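Local atomic coordinates of DNA damage response protein Rtt109, putative (Neosartorya fumigata, PDB entry 5ZB9), a protein that probably catalyses the transfer of an acetyl group from acetyl-CoA to lysine side chains of histones, notably histone H3. Residues V71-I76 with G98-L103; K93-G98 with Y146-S151. All coordinates share one frame; numbering follows the deposited sequence.

In the fold
Coming from the N terminus, strand 71-82 turns back as strand 86-96, its antiparallel neighbour in the central mixed sheet, and the chain then leaves through the loop at 98-103. Contact 1 folds this loop back over the start of strand 71-82, closing a loop made largely of that hairpin. The chain goes on through helix 111-127 to strand 133-140, parallel to 86-96, a beta-alpha-beta crossover. Contact 2 closes this longer excursion, bringing the 146-151 turn against the end of strand 86-96. The two contacts cross rather than nest, since their segments alternate, and they share Gly98. Together they tie both loops to two neighbouring inner strands, 71-82 and 86-96, beside residues known to bind CoA.

Contact 1: V71-I76 with G98-L103; sequences VIIFGI and GYLHLL
Val71 and Ile73, on the same side of strand 71-76, meet the loop 98-103 mainly through Tyr99 and Leu100. The loop begins with a water-mediated link: one water donates to Ile73 O and accepts from Gly98 N, each 2.9 Å from the water oxygen, and also takes a weak bond from Leu100 N. Ile73 and Phe74 both face Val59 in a classic beta bulge, and it is a carbonyl of this bulge that the water picks up.

At Tyr99, CB and the near side of the ring (CG, CD2) meet Val71 CG2, a methyl held anti to the backbone N; CB is 4.0 Å from CG2, which lies oblique to the ring. The two side chains cross at about a right angle. The far end of the ring leads off to its OH, bonded to Phe436 O. Ile73 CG2 packs against the backbone, 3.8 Å from Leu100 CA. Leu100 brings CD1 to 3.6 Å from Ile73 CD1; chi1 (61°) sets Ile73 CG1 between N and the carbonyl carbon, and chi2 (161°) carries CD1 outward to that methyl. Leu100's side chain also lies about 4 Å from that of Leu112, a CoA-binding residue, though no CoA is bound in this model.

His101 turns back to its own loop, ND1 giving Gly98 O a weak bond. Leu102 adds a looser touch, CD1 to Val71 CG1 at 4.4 Å, within the short 3-10 turn.

No direct hydrogen bond joins 71-76 to 98-103: the contact is apolar, with one water supplying the polar link between Ile73 O and the loop N-H groups.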
loop_
_atom_site.group_PDB
_atom_site.type_symbol
_atom_site.label_atom_id
_atom_site.label_comp_id
_atom_site.label_asym_id
_atom_site.label_seq_id
_atom_site.Cartn_x
_atom_site.Cartn_y
_atom_site.Cartn_z
ATOM N N VAL A 71 -16.370 -19.320 -0.908
ATOM C CA VAL A 71 -16.796 -17.936 -0.731
ATOM C C VAL A 71 -15.597 -17.036 -0.430
ATOM O O VAL A 71 -14.779 -17.319 0.450
ATOM C CB VAL A 71 -17.877 -17.789 0.372
ATOM C CG1 VAL A 71 -17.360 -18.209 1.741
ATOM C CG2 VAL A 71 -18.408 -16.369 0.397
ATOM N N ILE A 72 -15.486 -15.960 -1.196
ATOM C CA ILE A 72 -14.439 -14.974 -0.984
ATOM C C ILE A 72 -14.583 -14.317 0.386
ATOM O O ILE A 72 -15.666 -13.873 0.754
ATOM C CB ILE A 72 -14.468 -13.895 -2.081
ATOM C CG1 ILE A 72 -13.963 -14.471 -3.402
ATOM C CG2 ILE A 72 -13.634 -12.693 -1.679
ATOM C CD1 ILE A 72 -14.115 -13.517 -4.559
ATOM N N ILE A 73 -13.493 -14.255 1.140
ATOM C CA ILE A 73 -13.531 -13.613 2.447
ATOM C C ILE A 73 -12.736 -12.310 2.500
ATOM O O ILE A 73 -12.917 -11.506 3.413
ATOM C CB ILE A 73 -12.997 -14.541 3.546
ATOM C CG1 ILE A 73 -11.538 -14.902 3.264
ATOM C CG2 ILE A 73 -13.866 -15.777 3.656
ATOM C CD1 ILE A 73 -10.800 -15.413 4.471
ATOM N N PHE A 74 -11.864 -12.092 1.524
ATOM C CA PHE A 74 -10.966 -10.954 1.588
ATOM C C PHE A 74 -10.413 -10.611 0.221
ATOM O O PHE A 74 -10.130 -11.494 -0.579
ATOM C CB PHE A 74 -9.820 -11.241 2.560
ATOM C CG PHE A 74 -8.952 -10.048 2.849
ATOM C CD1 PHE A 74 -9.455 -8.959 3.553
ATOM C CD2 PHE A 74 -7.626 -10.022 2.441
ATOM C CE1 PHE A 74 -8.654 -7.851 3.831
ATOM C CE2 PHE A 74 -6.819 -8.926 2.719
ATOM C CZ PHE A 74 -7.334 -7.838 3.415
ATOM N N GLY A 75 -10.266 -9.321 -0.044
ATOM C CA GLY A 75 -9.669 -8.870 -1.283
ATOM C C GLY A 75 -8.715 -7.720 -1.025
ATOM O O GLY A 75 -9.040 -6.785 -0.285
ATOM N N ILE A 76 -7.529 -7.782 -1.618
ATOM C CA ILE A 76 -6.583 -6.692 -1.449
ATOM C C ILE A 76 -5.897 -6.366 -2.766
ATOM O O ILE A 76 -5.352 -7.251 -3.436
ATOM C CB ILE A 76 -5.535 -7.015 -0.347
ATOM C CG1 ILE A 76 -4.499 -5.907 -0.249
ATOM C CG2 ILE A 76 -4.871 -8.376 -0.572
ATOM C CD1 ILE A 76 -3.617 -6.039 0.960
ATOM N N GLY A 98 -17.213 -10.633 5.138
ATOM C CA GLY A 98 -17.910 -10.919 6.372
ATOM C C GLY A 98 -18.273 -12.381 6.506
ATOM O O GLY A 98 -18.984 -12.758 7.435
ATOM N N TYR A 99 -17.780 -13.211 5.586
ATOM C CA TYR A 99 -18.136 -14.632 5.577
ATOM C C TYR A 99 -17.038 -15.533 6.124
ATOM O O TYR A 99 -17.138 -16.756 6.052
ATOM C CB TYR A 99 -18.529 -15.062 4.161
ATOM C CG TYR A 99 -19.771 -14.342 3.718
ATOM C CD1 TYR A 99 -21.012 -14.667 4.261
ATOM C CD2 TYR A 99 -19.706 -13.301 2.803
ATOM C CE1 TYR A 99 -22.156 -13.993 3.881
ATOM C CE2 TYR A 99 -20.846 -12.620 2.419
ATOM C CZ TYR A 99 -22.068 -12.971 2.963
ATOM O OH TYR A 99 -23.203 -12.296 2.584
ATOM N N LEU A 100 -16.006 -14.925 6.697
ATOM C CA LEU A 100 -14.909 -15.677 7.289
ATOM C C LEU A 100 -15.393 -16.609 8.399
ATOM O O LEU A 100 -14.774 -17.645 8.660
ATOM C CB LEU A 100 -13.845 -14.721 7.828
ATOM C CG LEU A 100 -12.658 -15.332 8.573
ATOM C CD1 LEU A 100 -11.947 -16.363 7.706
ATOM C CD2 LEU A 100 -11.700 -14.242 9.032
ATOM N N HIS A 101 -16.504 -16.249 9.040
ATOM C CA HIS A 101 -17.041 -17.051 10.142
ATOM C C HIS A 101 -17.500 -18.446 9.692
ATOM O O HIS A 101 -17.595 -19.364 10.506
ATOM C CB HIS A 101 -18.198 -16.315 10.827
ATOM C CG HIS A 101 -19.415 -16.162 9.970
ATOM N ND1 HIS A 101 -19.574 -15.121 9.083
ATOM C CD2 HIS A 101 -20.540 -16.909 9.877
ATOM C CE1 HIS A 101 -20.737 -15.242 8.467
ATOM N NE2 HIS A 101 -21.345 -16.317 8.936
ATOM N N LEU A 102 -17.761 -18.607 8.397
ATOM C CA LEU A 102 -18.154 -19.905 7.850
ATOM C C LEU A 102 -16.990 -20.888 7.789
ATOM O O LEU A 102 -17.141 -22.015 7.309
ATOM C CB LEU A 102 -18.744 -19.739 6.454
ATOM C CG LEU A 102 -19.966 -18.831 6.370
ATOM C CD1 LEU A 102 -20.407 -18.693 4.921
ATOM C CD2 LEU A 102 -21.082 -19.379 7.240
ATOM N N LEU A 103 -15.826 -20.458 8.264
ATOM C CA LEU A 103 -14.655 -21.313 8.255
ATOM C C LEU A 103 -14.589 -22.110 9.540
ATOM O O LEU A 103 -14.319 -21.557 10.608
ATOM C CB LEU A 103 -13.380 -20.492 8.076
ATOM C CG LEU A 103 -12.112 -21.325 7.892
ATOM C CD1 LEU A 103 -12.251 -22.273 6.705
ATOM C CD2 LEU A 103 -10.916 -20.416 7.721
HETATM O O HOH W 1 -14.767 -12.059 5.575
#

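Contact 2: K93-G98 with Y146-S151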
loop_
_atom_site.group_PDB
_atom_site.type_symbol
_atom_site.label_atom_id
_atom_site.label_comp_id
_atom_site.label_asym_id
_atom_site.label_seq_id
_atom_site.Cartn_x
_atom_site.Cartn_y
_atom_site.Cartn_z
ATOM N N LYS A 93 -6.697 -0.965 -2.296
ATOM C CA LYS A 93 -7.979 -1.526 -1.867
ATOM C C LYS A 93 -7.778 -2.677 -0.894
ATOM O O LYS A 93 -6.849 -3.474 -1.037
ATOM C CB LYS A 93 -8.790 -2.026 -3.077
ATOM C CG LYS A 93 -9.251 -0.949 -4.042
ATOM C CD LYS A 93 -9.664 -1.535 -5.396
ATOM C CE LYS A 93 -9.924 -0.418 -6.401
ATOM N NZ LYS A 93 -9.895 -0.887 -7.812
ATOM N N ALA A 94 -8.665 -2.775 0.085
ATOM C CA ALA A 94 -8.658 -3.899 1.009
ATOM C C ALA A 94 -10.007 -3.980 1.690
ATOM O O ALA A 94 -10.383 -3.083 2.435
ATOM C CB ALA A 94 -7.550 -3.762 2.033
ATOM N N ASP A 95 -10.745 -5.049 1.418
ATOM C CA ASP A 95 -12.058 -5.224 2.014
ATOM C C ASP A 95 -12.284 -6.675 2.375
ATOM O O ASP A 95 -11.628 -7.565 1.838
ATOM C CB ASP A 95 -13.155 -4.741 1.061
ATOM C CG ASP A 95 -14.346 -4.129 1.799
ATOM O OD1 ASP A 95 -14.372 -4.180 3.052
ATOM O OD2 ASP A 95 -15.254 -3.598 1.120
ATOM N N SER A 96 -13.205 -6.911 3.301
ATOM C CA SER A 96 -13.631 -8.263 3.631
ATOM C C SER A 96 -15.083 -8.402 3.226
ATOM O O SER A 96 -15.726 -7.416 2.882
ATOM C CB SER A 96 -13.464 -8.553 5.115
ATOM O OG SER A 96 -14.315 -7.709 5.864
ATOM N N THR A 97 -15.602 -9.621 3.262
ATOM C CA THR A 97 -16.985 -9.843 2.868
ATOM C C THR A 97 -17.841 -10.108 4.095
ATOM O O THR A 97 -19.036 -9.839 4.101
ATOM C CB THR A 97 -17.111 -11.011 1.887
ATOM O OG1 THR A 97 -16.495 -12.175 2.452
ATOM C CG2 THR A 97 -16.434 -10.672 0.581
ATOM N N GLY A 98 -17.213 -10.633 5.138
ATOM C CA GLY A 98 -17.910 -10.919 6.372
ATOM C C GLY A 98 -18.273 -12.381 6.506
ATOM O O GLY A 98 -18.984 -12.758 7.435
ATOM N N TYR A 146 -14.530 -0.193 -2.847
ATOM C CA TYR A 146 -15.177 -0.686 -4.061
ATOM C C TYR A 146 -15.628 -2.137 -3.935
ATOM O O TYR A 146 -16.758 -2.490 -4.277
ATOM C CB TYR A 146 -14.224 -0.590 -5.261
ATOM C CG TYR A 146 -13.800 0.804 -5.668
ATOM C CD1 TYR A 146 -14.296 1.386 -6.830
ATOM C CD2 TYR A 146 -12.882 1.528 -4.912
ATOM C CE1 TYR A 146 -13.904 2.657 -7.220
ATOM C CE2 TYR A 146 -12.484 2.800 -5.292
ATOM C CZ TYR A 146 -12.999 3.360 -6.447
ATOM O OH TYR A 146 -12.611 4.623 -6.834
ATOM N N LEU A 147 -14.723 -2.953 -3.406
ATOM C CA LEU A 147 -14.652 -4.377 -3.708
ATOM C C LEU A 147 -15.940 -5.177 -3.640
ATOM O O LEU A 147 -16.346 -5.755 -4.639
ATOM C CB LEU A 147 -13.619 -5.034 -2.798
ATOM C CG LEU A 147 -12.190 -4.811 -3.281
ATOM C CD1 LEU A 147 -11.232 -5.693 -2.503
ATOM C CD2 LEU A 147 -12.086 -5.076 -4.776
ATOM N N PHE A 148 -16.572 -5.236 -2.478
ATOM C CA PHE A 148 -17.655 -6.201 -2.293
ATOM C C PHE A 148 -18.987 -5.549 -1.931
ATOM O O PHE A 148 -19.308 -5.384 -0.756
ATOM C CB PHE A 148 -17.255 -7.220 -1.226
ATOM C CG PHE A 148 -15.930 -7.866 -1.487
ATOM C CD1 PHE A 148 -15.726 -8.612 -2.640
ATOM C CD2 PHE A 148 -14.883 -7.728 -0.585
ATOM C CE1 PHE A 148 -14.506 -9.214 -2.894
ATOM C CE2 PHE A 148 -13.662 -8.335 -0.829
ATOM C CZ PHE A 148 -13.473 -9.076 -1.992
ATOM N N PRO A 149 -19.775 -5.190 -2.953
ATOM C CA PRO A 149 -21.040 -4.491 -2.714
ATOM C C PRO A 149 -22.090 -5.386 -2.069
ATOM O O PRO A 149 -22.244 -6.560 -2.418
ATOM C CB PRO A 149 -21.473 -4.063 -4.121
ATOM C CG PRO A 149 -20.211 -4.091 -4.925
ATOM C CD PRO A 149 -19.476 -5.277 -4.391
ATOM N N GLY A 150 -22.808 -4.818 -1.111
ATOM C CA GLY A 150 -23.850 -5.548 -0.426
ATOM C C GLY A 150 -23.323 -6.281 0.788
ATOM O O GLY A 150 -24.087 -6.601 1.704
ATOM N N SER A 151 -22.018 -6.543 0.804
ATOM C CA SER A 151 -21.399 -7.207 1.942
ATOM C C SER A 151 -21.569 -6.358 3.199
ATOM O O SER A 151 -21.480 -6.867 4.319
ATOM C CB SER A 151 -19.914 -7.482 1.678
ATOM O OG SER A 151 -19.185 -6.278 1.520
#
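Phe148 and Thr97 meet ring to methyl, the threonine methyl packed over one face of the phenyl ring. Starting at CB, Phe148 meets Thr97 CG2 at 4.0 Å. CG, set anti to the carbonyl carbon (chi1 -53°), comes closer to the same methyl, at 3.5 Å. CD1 is further off, while CD2 is shared: it meets the methyl too and is also 3.8 Å from Asp95 CB. The methyl therefore sits over one face, 18° off the ring normal at the centroid, in a CH-pi contact, while Leu147 CB covers the centre of the opposite face. At CE2 the ring turns an edge to Asp95 O, 3.4 Å away and near the ring plane. At the tip, CZ meets Ile72 CG2 of strand 71-82, 3.6 Å away.

Thr97 is held by its other branch, OG1 bonding to Ile72 O. Asp95 lays CB against Leu147 CB at 3.9 Å, and its OD1 accepts Ser96 N from above the carboxylate plane while forming a salt bridge with Lys157. Ser151 ends the type II turn begun by Phe148 and sets CB 3.5 Å from Thr97 O.

At the outer end, Lys93 runs out extended to the Tyr146 ring. NZ stands over its face, 4.9 Å from the centroid, in a cation-pi contact, and is salt-bridged to Glu77; Tyr146 itself is poorly ordered.

The turn thus covers the end of strand 86-96, which carries the CoA-binding Ala94 and Ser96, whose CB atoms both point away from the 146-151 segment. Strand 71-82 flanks the strand, and helix 421-432 touches Lys93, Tyr146 and Phe148 through Ile428, Ile432 and Leu431.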